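Delta-aminolevulinic acid dehydratase (Toxoplasma gondii ME49, PDB 3OBK) catalyses the condensation of two molecules of 5-aminolevulinic acid to porphobilinogen, an early step in tetrapyrrole biosynthesis. Local coordinates at residues N26-N29 against R30-Q34; G80-S84 against Y85-A89; S191-R194 against E195-M199. All coordinates share one frame; numbering follows the deposited sequence.

The three interactions are local contacts within short pieces of the chain, and none touches another within the chain. Interaction 1 lies on the N-terminal arm, its centre about 32 Å from the centre of the chain, and starts a helix. Interaction 2 finishes helix 72-84 of the barrel, and interaction 3 lies within barrel helix 189-199. Interactions 1 and 2 are partly buried, whereas interaction 3 is buried. Their chemistry follows their place: an asparagine cap with an arginine folded back, a glycine-based helix end, and a salt bridge inside a helix. Across subunits, Gln-34 OE1 of interaction 1 accepts from Lys-88 NZ of interaction 2 in a neighbouring subunit.

Interaction 1. Residues N26-N29 against R30-Q34; sequences NRKN and RAVRQ. With EDO (1,2-ethanediol), chain M.
Arg-33 folds back over the backbone of Asn-29, and its tip reaches Arg-27 O at the guanidinium edge. CB and CG lie against Asn-29 O, CG at 3.2 Å. CD continues past Arg-27 O at 3.7 Å. A bend at chi3 (-66°) then turns the guanidinium back: NE passes Asn-29 O, NH1 lies near Asn-29 C, and one face lies over that carbon, 3.5 Å from CZ. At the tip, NH2 donates to Arg-27 O at 2.6 Å. The oxygen is in the guanidinium plane, but the N-H...O angle is bent to 139°.

Asn-29 is the N-cap. Its OD1 accepts from Val-32 N at 2.9 Å, and its backbone O accepts from Arg-33 N at 3.0 Å. Val-32 CG1 packs on Asn-26 O at 3.7 Å. Gln-34 NE2 makes a weak bond, 3.5 Å, to O2 of a 1,2-ethanediol probably left from crystallisation.

The loop after strand 15-16 thus passes into helix 30-36. Lys-28 NZ bonds Asp-178 O and Asp-204 O, and Asn-26 ND2 bonds Asp-262 O, all of a second subunit, whose Leu-130 on strand 130-135 packs on Val-32. Arg-27 NH2 forms salt bridges with Glu-248 and Glu-252 on helix 247-258 of a third subunit.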
ATOM      1  N   ASN A  26      -2.722   8.906 -28.152  1.00 18.50           N
ATOM      2  CA  ASN A  26      -2.097   9.979 -27.390  1.00 18.11           C
ATOM      3  C   ASN A  26      -0.687  10.271 -27.870  1.00 17.76           C
ATOM      4  O   ASN A  26       0.007  11.069 -27.260  1.00 17.11           O
ATOM      5  CB  ASN A  26      -2.098   9.680 -25.893  1.00 17.68           C
ATOM      6  CG  ASN A  26      -3.495   9.713 -25.288  1.00 18.62           C
ATOM      7  OD1 ASN A  26      -4.416  10.310 -25.836  1.00 17.38           O
ATOM      8  ND2 ASN A  26      -3.644   9.074 -24.138  1.00 18.82           N
ATOM      9  N   ARG A  27      -0.276   9.644 -28.971  1.00 18.25           N
ATOM     10  CA  ARG A  27       0.996   9.967 -29.633  1.00 18.38           C
ATOM     11  C   ARG A  27       0.832  10.598 -31.038  1.00 18.69           C
ATOM     12  O   ARG A  27       1.808  10.990 -31.644  1.00 18.89           O
ATOM     13  CB  ARG A  27       1.877   8.705 -29.738  1.00 18.58           C
ATOM     14  CG  ARG A  27       2.030   7.923 -28.461  1.00 17.96           C
ATOM     15  CD  ARG A  27       3.063   6.750 -28.542  1.00 18.25           C
ATOM     16  NE  ARG A  27       2.889   5.988 -27.313  1.00 18.32           N
ATOM     17  CZ  ARG A  27       2.483   4.724 -27.200  1.00 19.01           C
ATOM     18  NH1 ARG A  27       2.337   3.941 -28.246  1.00 19.56           N
ATOM     19  NH2 ARG A  27       2.276   4.227 -25.989  1.00 20.20           N
ATOM     20  N   LYS A  28      -0.405  10.681 -31.513  1.00 19.89           N
ATOM     21  CA  LYS A  28      -0.839  11.165 -32.852  1.00 20.83           C
ATOM     22  C   LYS A  28      -0.001  12.247 -33.529  1.00 19.93           C
ATOM     23  O   LYS A  28       0.243  12.192 -34.717  1.00 19.99           O
ATOM     24  CB  LYS A  28      -2.288  11.701 -32.737  1.00 21.50           C
ATOM     25  CG  LYS A  28      -3.336  10.809 -33.318  1.00 24.17           C
ATOM     26  CD  LYS A  28      -4.720  10.856 -32.612  1.00 25.09           C
ATOM     27  CE  LYS A  28      -5.332  12.226 -32.421  1.00 24.42           C
ATOM     28  NZ  LYS A  28      -6.797  12.111 -32.698  1.00 23.54           N
ATOM     29  N   ASN A  29       0.370  13.252 -32.758  1.00 19.13           N
ATOM     30  CA  ASN A  29       1.098  14.401 -33.264  1.00 19.13           C
ATOM     31  C   ASN A  29       1.732  15.145 -32.094  1.00 18.36           C
ATOM     32  O   ASN A  29       1.505  14.802 -30.948  1.00 18.20           O
ATOM     33  CB  ASN A  29       0.188  15.328 -34.088  1.00 19.28           C
ATOM     34  CG  ASN A  29      -1.028  15.796 -33.311  1.00 19.53           C
ATOM     35  OD1 ASN A  29      -0.913  16.313 -32.195  1.00 19.08           O
ATOM     36  ND2 ASN A  29      -2.197  15.587 -33.876  1.00 17.89           N
ATOM     37  N   ARG A  30       2.552  16.142 -32.406  1.00 18.73           N
ATOM     38  CA  ARG A  30       3.259  16.913 -31.403  1.00 18.22           C
ATOM     39  C   ARG A  30       2.271  17.553 -30.438  1.00 17.31           C
ATOM     40  O   ARG A  30       2.453  17.481 -29.240  1.00 17.46           O
ATOM     41  CB  ARG A  30       4.190  17.947 -32.068  1.00 18.47           C
ATOM     42  CG  ARG A  30       4.860  18.927 -31.083  1.00 21.18           C
ATOM     43  CD  ARG A  30       6.358  18.991 -31.217  1.00 25.29           C
ATOM     44  NE  ARG A  30       6.876  20.333 -30.931  1.00 29.66           N
ATOM     45  CZ  ARG A  30       7.481  20.712 -29.803  1.00 33.93           C
ATOM     46  NH1 ARG A  30       7.650  19.844 -28.773  1.00 33.90           N
ATOM     47  NH2 ARG A  30       7.919  21.986 -29.690  1.00 34.87           N
ATOM     48  N   ALA A  31       1.207  18.139 -30.949  1.00 17.57           N
ATOM     49  CA  ALA A  31       0.247  18.837 -30.093  1.00 17.66           C
ATOM     50  C   ALA A  31      -0.354  17.943 -28.979  1.00 17.24           C
ATOM     51  O   ALA A  31      -0.476  18.391 -27.860  1.00 17.15           O
ATOM     52  CB  ALA A  31      -0.864  19.481 -30.942  1.00 17.75           C
ATOM     53  N   VAL A  32      -0.703  16.695 -29.294  1.00 17.05           N
ATOM     54  CA  VAL A  32      -1.262  15.780 -28.314  1.00 16.94           C
ATOM     55  C   VAL A  32      -0.162  15.266 -27.425  1.00 16.15           C
ATOM     56  O   VAL A  32      -0.357  15.088 -26.209  1.00 15.02           O
ATOM     57  CB  VAL A  32      -1.997  14.559 -28.970  1.00 17.62           C
ATOM     58  CG1 VAL A  32      -2.559  13.642 -27.911  1.00 17.25           C
ATOM     59  CG2 VAL A  32      -3.140  15.034 -29.803  1.00 19.96           C
ATOM     60  N   ARG A  33       1.000  14.998 -28.011  1.00 15.75           N
ATOM     61  CA  ARG A  33       2.124  14.607 -27.173  1.00 15.13           C
ATOM     62  C   ARG A  33       2.443  15.692 -26.120  1.00 14.80           C
ATOM     63  O   ARG A  33       2.709  15.389 -24.952  1.00 13.65           O
ATOM     64  CB  ARG A  33       3.324  14.263 -28.028  1.00 15.01           C
ATOM     65  CG  ARG A  33       3.108  12.980 -28.879  1.00 16.78           C
ATOM     66  CD  ARG A  33       4.434  12.394 -29.407  1.00 16.10           C
ATOM     67  NE  ARG A  33       5.057  13.292 -30.366  1.00 16.24           N
ATOM     68  CZ  ARG A  33       4.692  13.420 -31.642  1.00 18.41           C
ATOM     69  NH1 ARG A  33       5.331  14.283 -32.428  1.00 18.38           N
ATOM     70  NH2 ARG A  33       3.706  12.687 -32.155  1.00 20.52           N
ATOM     71  N   GLN A  34       2.348  16.959 -26.526  1.00 15.13           N
ATOM     72  CA  GLN A  34       2.587  18.073 -25.611  1.00 15.16           C
ATOM     73  C   GLN A  34       1.508  18.226 -24.508  1.00 15.23           C
ATOM     74  O   GLN A  34       1.808  18.614 -23.358  1.00 13.66           O
ATOM     75  CB  GLN A  34       2.705  19.368 -26.417  1.00 15.70           C
ATOM     76  CG  GLN A  34       4.035  19.513 -27.103  1.00 15.09           C
ATOM     77  CD  GLN A  34       4.139  20.825 -27.839  1.00 17.07           C
ATOM     78  OE1 GLN A  34       3.291  21.141 -28.679  1.00 17.55           O
ATOM     79  NE2 GLN A  34       5.193  21.597 -27.543  1.00 15.90           N
TER
HETATM   80  C1  EDO M 375       8.448  21.988 -25.469  1.00 16.57           C
HETATM   81  O1  EDO M 375       7.572  22.776 -26.286  1.00 15.38           O
HETATM   82  C2  EDO M 375       7.696  21.202 -24.384  1.00 14.90           C
HETATM   83  O2  EDO M 375       6.988  20.113 -24.974  1.00 16.05           O

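Interaction 2. Residues G80-S84 against Y85-A89; sequences GEARS and YGIKA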
ATOM      1  N   GLY A  80      30.029  32.963 -15.516  1.00 14.41           N
ATOM      2  CA  GLY A  80      29.330  34.026 -16.212  1.00 15.03           C
ATOM      3  C   GLY A  80      28.616  33.620 -17.498  1.00 14.97           C
ATOM      4  O   GLY A  80      27.517  34.080 -17.743  1.00 13.78           O
ATOM      5  N   GLU A  81      29.261  32.799 -18.334  1.00 15.13           N
ATOM      6  CA  GLU A  81      28.637  32.329 -19.572  1.00 15.56           C
ATOM      7  C   GLU A  81      27.444  31.383 -19.255  1.00 14.69           C
ATOM      8  O   GLU A  81      26.382  31.464 -19.870  1.00 13.61           O
ATOM      9  CB  GLU A  81      29.655  31.608 -20.461  1.00 15.52           C
ATOM     10  CG  GLU A  81      29.060  31.203 -21.809  1.00 17.90           C
ATOM     11  CD  GLU A  81      29.938  30.293 -22.665  1.00 19.96           C
ATOM     12  OE1 GLU A  81      31.089  30.049 -22.295  1.00 22.27           O
ATOM     13  OE2 GLU A  81      29.466  29.831 -23.731  1.00 21.76           O
ATOM     14  N   ALA A  82      27.650  30.501 -18.278  1.00 13.98           N
ATOM     15  CA  ALA A  82      26.623  29.590 -17.836  1.00 13.51           C
ATOM     16  C   ALA A  82      25.466  30.366 -17.199  1.00 13.50           C
ATOM     17  O   ALA A  82      24.300  30.097 -17.506  1.00 12.86           O
ATOM     18  CB  ALA A  82      27.194  28.546 -16.893  1.00 12.22           C
ATOM     19  N   ARG A  83      25.761  31.373 -16.383  1.00 13.96           N
ATOM     20  CA  ARG A  83      24.662  32.189 -15.839  1.00 14.97           C
ATOM     21  C   ARG A  83      23.758  32.762 -16.936  1.00 15.08           C
ATOM     22  O   ARG A  83      22.527  32.740 -16.822  1.00 14.28           O
ATOM     23  CB  ARG A  83      25.186  33.326 -14.978  1.00 15.78           C
ATOM     24  CG  ARG A  83      25.574  32.867 -13.582  1.00 17.75           C
ATOM     25  CD  ARG A  83      26.461  33.887 -12.892  1.00 21.96           C
ATOM     26  NE  ARG A  83      25.790  35.173 -12.640  1.00 24.94           N
ATOM     27  CZ  ARG A  83      24.947  35.411 -11.628  1.00 28.36           C
ATOM     28  NH1 ARG A  83      24.618  34.452 -10.759  1.00 28.92           N
ATOM     29  NH2 ARG A  83      24.435  36.626 -11.468  1.00 29.96           N
ATOM     30  N   SER A  84      24.391  33.241 -18.008  1.00 15.56           N
ATOM     31  CA  SER A  84      23.699  33.940 -19.089  1.00 15.84           C
ATOM     32  C   SER A  84      22.732  33.031 -19.826  1.00 15.23           C
ATOM     33  O   SER A  84      21.854  33.519 -20.493  1.00 15.20           O
ATOM     34  CB  SER A  84      24.703  34.528 -20.094  1.00 16.68           C
ATOM     35  OG  SER A  84      25.277  33.526 -20.945  1.00 15.78           O
ATOM     36  N   TYR A  85      22.919  31.714 -19.735  1.00 14.84           N
ATOM     37  CA  TYR A  85      22.028  30.780 -20.385  1.00 14.51           C
ATOM     38  C   TYR A  85      20.964  30.247 -19.433  1.00 13.43           C
ATOM     39  O   TYR A  85      20.166  29.446 -19.838  1.00 13.81           O
ATOM     40  CB  TYR A  85      22.840  29.641 -21.022  1.00 14.75           C
ATOM     41  CG  TYR A  85      23.697  30.116 -22.191  1.00 18.02           C
ATOM     42  CD1 TYR A  85      23.120  30.799 -23.241  1.00 20.49           C
ATOM     43  CD2 TYR A  85      25.081  29.856 -22.263  1.00 20.20           C
ATOM     44  CE1 TYR A  85      23.864  31.236 -24.325  1.00 22.71           C
ATOM     45  CE2 TYR A  85      25.853  30.314 -23.360  1.00 21.01           C
ATOM     46  CZ  TYR A  85      25.218  31.015 -24.390  1.00 23.15           C
ATOM     47  OH  TYR A  85      25.860  31.514 -25.530  1.00 25.94           O
ATOM     48  N   GLY A  86      20.960  30.684 -18.176  1.00 12.63           N
ATOM     49  CA  GLY A  86      19.981  30.267 -17.197  1.00 11.68           C
ATOM     50  C   GLY A  86      20.453  29.280 -16.133  1.00 11.58           C
ATOM     51  O   GLY A  86      19.631  28.807 -15.302  1.00 10.64           O
ATOM     52  N   ILE A  87      21.738  28.934 -16.122  1.00 10.72           N
ATOM     53  CA  ILE A  87      22.189  28.017 -15.100  1.00 10.58           C
ATOM     54  C   ILE A  87      22.351  28.862 -13.878  1.00 11.92           C
ATOM     55  O   ILE A  87      22.945  29.928 -13.934  1.00 12.91           O
ATOM     56  CB  ILE A  87      23.535  27.355 -15.419  1.00 10.54           C
ATOM     57  CG1 ILE A  87      23.467  26.557 -16.733  1.00  9.64           C
ATOM     58  CG2 ILE A  87      23.969  26.451 -14.247  1.00  9.33           C
ATOM     59  CD1 ILE A  87      22.599  25.287 -16.629  1.00  8.93           C
ATOM     60  N   LYS A  88      21.824  28.419 -12.762  1.00 12.83           N
ATOM     61  CA  LYS A  88      21.979  29.196 -11.542  1.00 14.09           C
ATOM     62  C   LYS A  88      22.863  28.511 -10.506  1.00 13.94           C
ATOM     63  O   LYS A  88      23.406  29.194  -9.633  1.00 15.05           O
ATOM     64  CB  LYS A  88      20.595  29.575 -10.961  1.00 14.64           C
ATOM     65  CG  LYS A  88      20.081  30.956 -11.471  1.00 16.11           C
ATOM     66  CD  LYS A  88      18.836  30.883 -12.288  1.00 17.94           C
ATOM     67  CE  LYS A  88      18.166  32.254 -12.431  1.00 18.35           C
ATOM     68  NZ  LYS A  88      17.130  32.543 -11.349  1.00 18.04           N
ATOM     69  N   ALA A  89      23.067  27.196 -10.632  1.00 13.35           N
ATOM     70  CA  ALA A  89      23.785  26.425  -9.600  1.00 12.74           C
ATOM     71  C   ALA A  89      25.062  25.781 -10.099  1.00 12.27           C
ATOM     72  O   ALA A  89      25.069  25.070 -11.089  1.00 12.40           O
ATOM     73  CB  ALA A  89      22.878  25.363  -9.020  1.00 12.18           C
TER
HETATM   74  O   HOH W   1      23.597  31.815 -10.500  1.00 13.45           O
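Tyr-85 lays its ring back along the last helical turn, with Ser-84 over one face and Glu-81 at its edge. Ser-84 OG stands over the ring centre, 3.8 Å above the ring plane. Glu-81 OE2 lies in the plane of the ring, 3.7 Å from Tyr-85 CE2, and the carboxylate is turned 59° against the ring. The glutamate chain is extended, with CG anti to the backbone N (chi1 -175°), and this carries the carboxylate out to the rim of the tyrosine. OE1 of the same group makes a salt bridge with Lys-335. Closest to the ring is Glu-81 O, 3.2 Å from Tyr-85 CD2 and oblique to it.

Ser-84 OG is fixed over the ring by a bond of 2.6 Å to Glu-81 O. Further along, Ala-82 CB meets Ile-87 CB at 4.1 Å. This apolar pair faces the barrel: both residues touch Tyr-48 of strand 46-53. Ile-87 and Tyr-85 pack on Ala-338 of helix 334-346, and Tyr-85 also on Lys-339. The Arg-83 side chain starts away from residues 85-89; its NH2 forms a salt bridge with Asp-128, and its NH1 gives a weak bond to a water that donates to Lys-88 O. Arg-83 CA makes a CA-H...O contact with Ile-87 O.

The backbone closes the helix. Ala-82 O accepts from Tyr-85 N and Ile-87 N, each at 3.1 Å and from opposite faces of the carbonyl plane. Gly-86 N donates to Arg-83 O at 2.9 Å. Gly-86 has a phi of 105°, at which a CB would press on the preceding carbonyl oxygen. The bonds from Ile-87 and Gly-86 and the positive phi define a Schellman motif. It ends helix 72-84 and leads into strand 89-95, a helix-to-strand turn of the TIM barrel.

Interaction 3. Residues S191-R194 against E195-M199; sequences SAIR and ESLDM
The guanidinium of Arg-194 has Leu-197 CD1 over one face and Asp-198 OD1 at its edge. Leu-197 CD1 is 3.6 Å from Arg-194 NH1. The guanidinium and the carboxylate are nearly coplanar, 28° apart. Arg-194 grips Asp-198 side-on, with both donors on one oxygen: NE reaches OD1 at 2.9 Å and NH1 reaches the same atom at 2.8 Å. NE comes on the syn side of OD1 but well out of the carboxylate plane, and NH1 nearly along its C-O bond. The arginine CG is anti to N (chi1 -176°), and bends at chi2 and chi3 curl the head back over the next turn.

Leu-197 CD1 also meets Ile-193 CG2 at 3.7 Å, and the two side chains point the same way toward helix 158-175. Ser-196 OG gives Ala-192 O a second bond, 2.9 Å long; it and Ser-196 N reach that oxygen from opposite faces of its plane.

The salt bridge spans residues i and i+4. Arg-194 NH2 bonds Thr-205 O, so the arginine joins its helix to the segment leading into strand 206-213. Asp-198 probably offsets the buried arginine charge, which also lies near Arg-25 of a neighbouring subunit.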
ATOM      1  N   SER A 191      24.541  14.445  10.072  1.00 13.76           N
ATOM      2  CA  SER A 191      24.099  15.021  11.333  1.00 14.19           C
ATOM      3  C   SER A 191      25.211  15.786  12.012  1.00 14.00           C
ATOM      4  O   SER A 191      24.944  16.811  12.640  1.00 14.41           O
ATOM      5  CB  SER A 191      23.619  13.934  12.284  1.00 14.32           C
ATOM      6  OG  SER A 191      23.063  14.501  13.459  1.00 16.31           O
ATOM      7  N   ALA A 192      26.442  15.274  11.903  1.00 13.18           N
ATOM      8  CA  ALA A 192      27.573  15.860  12.594  1.00 13.34           C
ATOM      9  C   ALA A 192      27.869  17.202  11.958  1.00 13.51           C
ATOM     10  O   ALA A 192      28.117  18.210  12.668  1.00 13.97           O
ATOM     11  CB  ALA A 192      28.793  14.940  12.536  1.00 12.33           C
ATOM     12  N   ILE A 193      27.843  17.227  10.626  1.00 12.80           N
ATOM     13  CA  ILE A 193      28.100  18.475   9.902  1.00 12.80           C
ATOM     14  C   ILE A 193      26.990  19.462  10.206  1.00 12.96           C
ATOM     15  O   ILE A 193      27.239  20.621  10.437  1.00 13.07           O
ATOM     16  CB  ILE A 193      28.218  18.278   8.381  1.00 11.69           C
ATOM     17  CG1 ILE A 193      29.495  17.486   8.079  1.00 12.27           C
ATOM     18  CG2 ILE A 193      28.226  19.628   7.728  1.00  9.49           C
ATOM     19  CD1 ILE A 193      29.595  16.725   6.766  1.00  9.33           C
ATOM     20  N   ARG A 194      25.761  18.980  10.243  1.00 13.43           N
ATOM     21  CA  ARG A 194      24.627  19.850  10.507  1.00 14.18           C
ATOM     22  C   ARG A 194      24.784  20.608  11.839  1.00 15.65           C
ATOM     23  O   ARG A 194      24.513  21.796  11.900  1.00 15.58           O
ATOM     24  CB  ARG A 194      23.333  19.037  10.506  1.00 13.61           C
ATOM     25  CG  ARG A 194      22.059  19.872  10.687  1.00 14.05           C
ATOM     26  CD  ARG A 194      21.748  20.754   9.479  1.00 13.99           C
ATOM     27  NE  ARG A 194      22.385  22.063   9.558  1.00 12.86           N
ATOM     28  CZ  ARG A 194      22.610  22.854   8.518  1.00 14.44           C
ATOM     29  NH1 ARG A 194      23.212  24.015   8.703  1.00 15.45           N
ATOM     30  NH2 ARG A 194      22.246  22.493   7.286  1.00 14.73           N
ATOM     31  N   GLU A 195      25.233  19.910  12.883  1.00 16.67           N
ATOM     32  CA  GLU A 195      25.263  20.463  14.226  1.00 18.41           C
ATOM     33  C   GLU A 195      26.402  21.430  14.348  1.00 18.77           C
ATOM     34  O   GLU A 195      26.246  22.464  14.986  1.00 19.43           O
ATOM     35  CB  GLU A 195      25.426  19.365  15.274  1.00 19.39           C
ATOM     36  CG  GLU A 195      25.068  19.802  16.677  1.00 23.49           C
ATOM     37  CD  GLU A 195      25.242  18.694  17.739  1.00 27.79           C
ATOM     38  OE1 GLU A 195      24.398  17.769  17.772  1.00 29.62           O
ATOM     39  OE2 GLU A 195      26.193  18.791  18.561  1.00 30.53           O
ATOM     40  N   SER A 196      27.535  21.075  13.743  1.00 18.37           N
ATOM     41  CA  SER A 196      28.700  21.937  13.647  1.00 19.04           C
ATOM     42  C   SER A 196      28.353  23.245  12.962  1.00 18.82           C
ATOM     43  O   SER A 196      28.674  24.329  13.473  1.00 19.66           O
ATOM     44  CB  SER A 196      29.815  21.244  12.853  1.00 18.94           C
ATOM     45  OG  SER A 196      30.191  20.020  13.464  1.00 21.14           O
ATOM     46  N   LEU A 197      27.706  23.138  11.808  1.00 17.60           N
ATOM     47  CA  LEU A 197      27.254  24.309  11.097  1.00 17.70           C
ATOM     48  C   LEU A 197      26.386  25.187  11.998  1.00 18.53           C
ATOM     49  O   LEU A 197      26.574  26.390  12.071  1.00 18.74           O
ATOM     50  CB  LEU A 197      26.484  23.920   9.829  1.00 16.72           C
ATOM     51  CG  LEU A 197      27.340  23.368   8.684  1.00 15.73           C
ATOM     52  CD1 LEU A 197      26.478  22.890   7.534  1.00 14.11           C
ATOM     53  CD2 LEU A 197      28.329  24.394   8.173  1.00 16.37           C
ATOM     54  N   ASP A 198      25.449  24.572  12.699  1.00 18.96           N
ATOM     55  CA  ASP A 198      24.458  25.312  13.451  1.00 19.85           C
ATOM     56  C   ASP A 198      25.071  25.960  14.678  1.00 21.38           C
ATOM     57  O   ASP A 198      24.740  27.078  15.027  1.00 21.69           O
ATOM     58  CB  ASP A 198      23.319  24.385  13.842  1.00 19.57           C
ATOM     59  CG  ASP A 198      22.530  23.896  12.649  1.00 18.67           C
ATOM     60  OD1 ASP A 198      22.851  24.236  11.481  1.00 16.80           O
ATOM     61  OD2 ASP A 198      21.560  23.173  12.883  1.00 18.58           O
ATOM     62  N   MET A 199      25.989  25.264  15.322  1.00 22.46           N
ATOM     63  CA  MET A 199      26.700  25.856  16.437  1.00 24.21           C
ATOM     64  C   MET A 199      27.571  27.023  15.991  1.00 24.43           C
ATOM     65  O   MET A 199      27.848  27.908  16.794  1.00 24.79           O
ATOM     66  CB  MET A 199      27.566  24.828  17.147  1.00 24.82           C
ATOM     67  CG  MET A 199      26.800  23.884  18.033  1.00 27.23           C
ATOM     68  SD  MET A 199      27.898  22.666  18.799  1.00 34.39           S
ATOM     69  CE  MET A 199      28.875  22.078  17.414  1.00 30.73           C
TER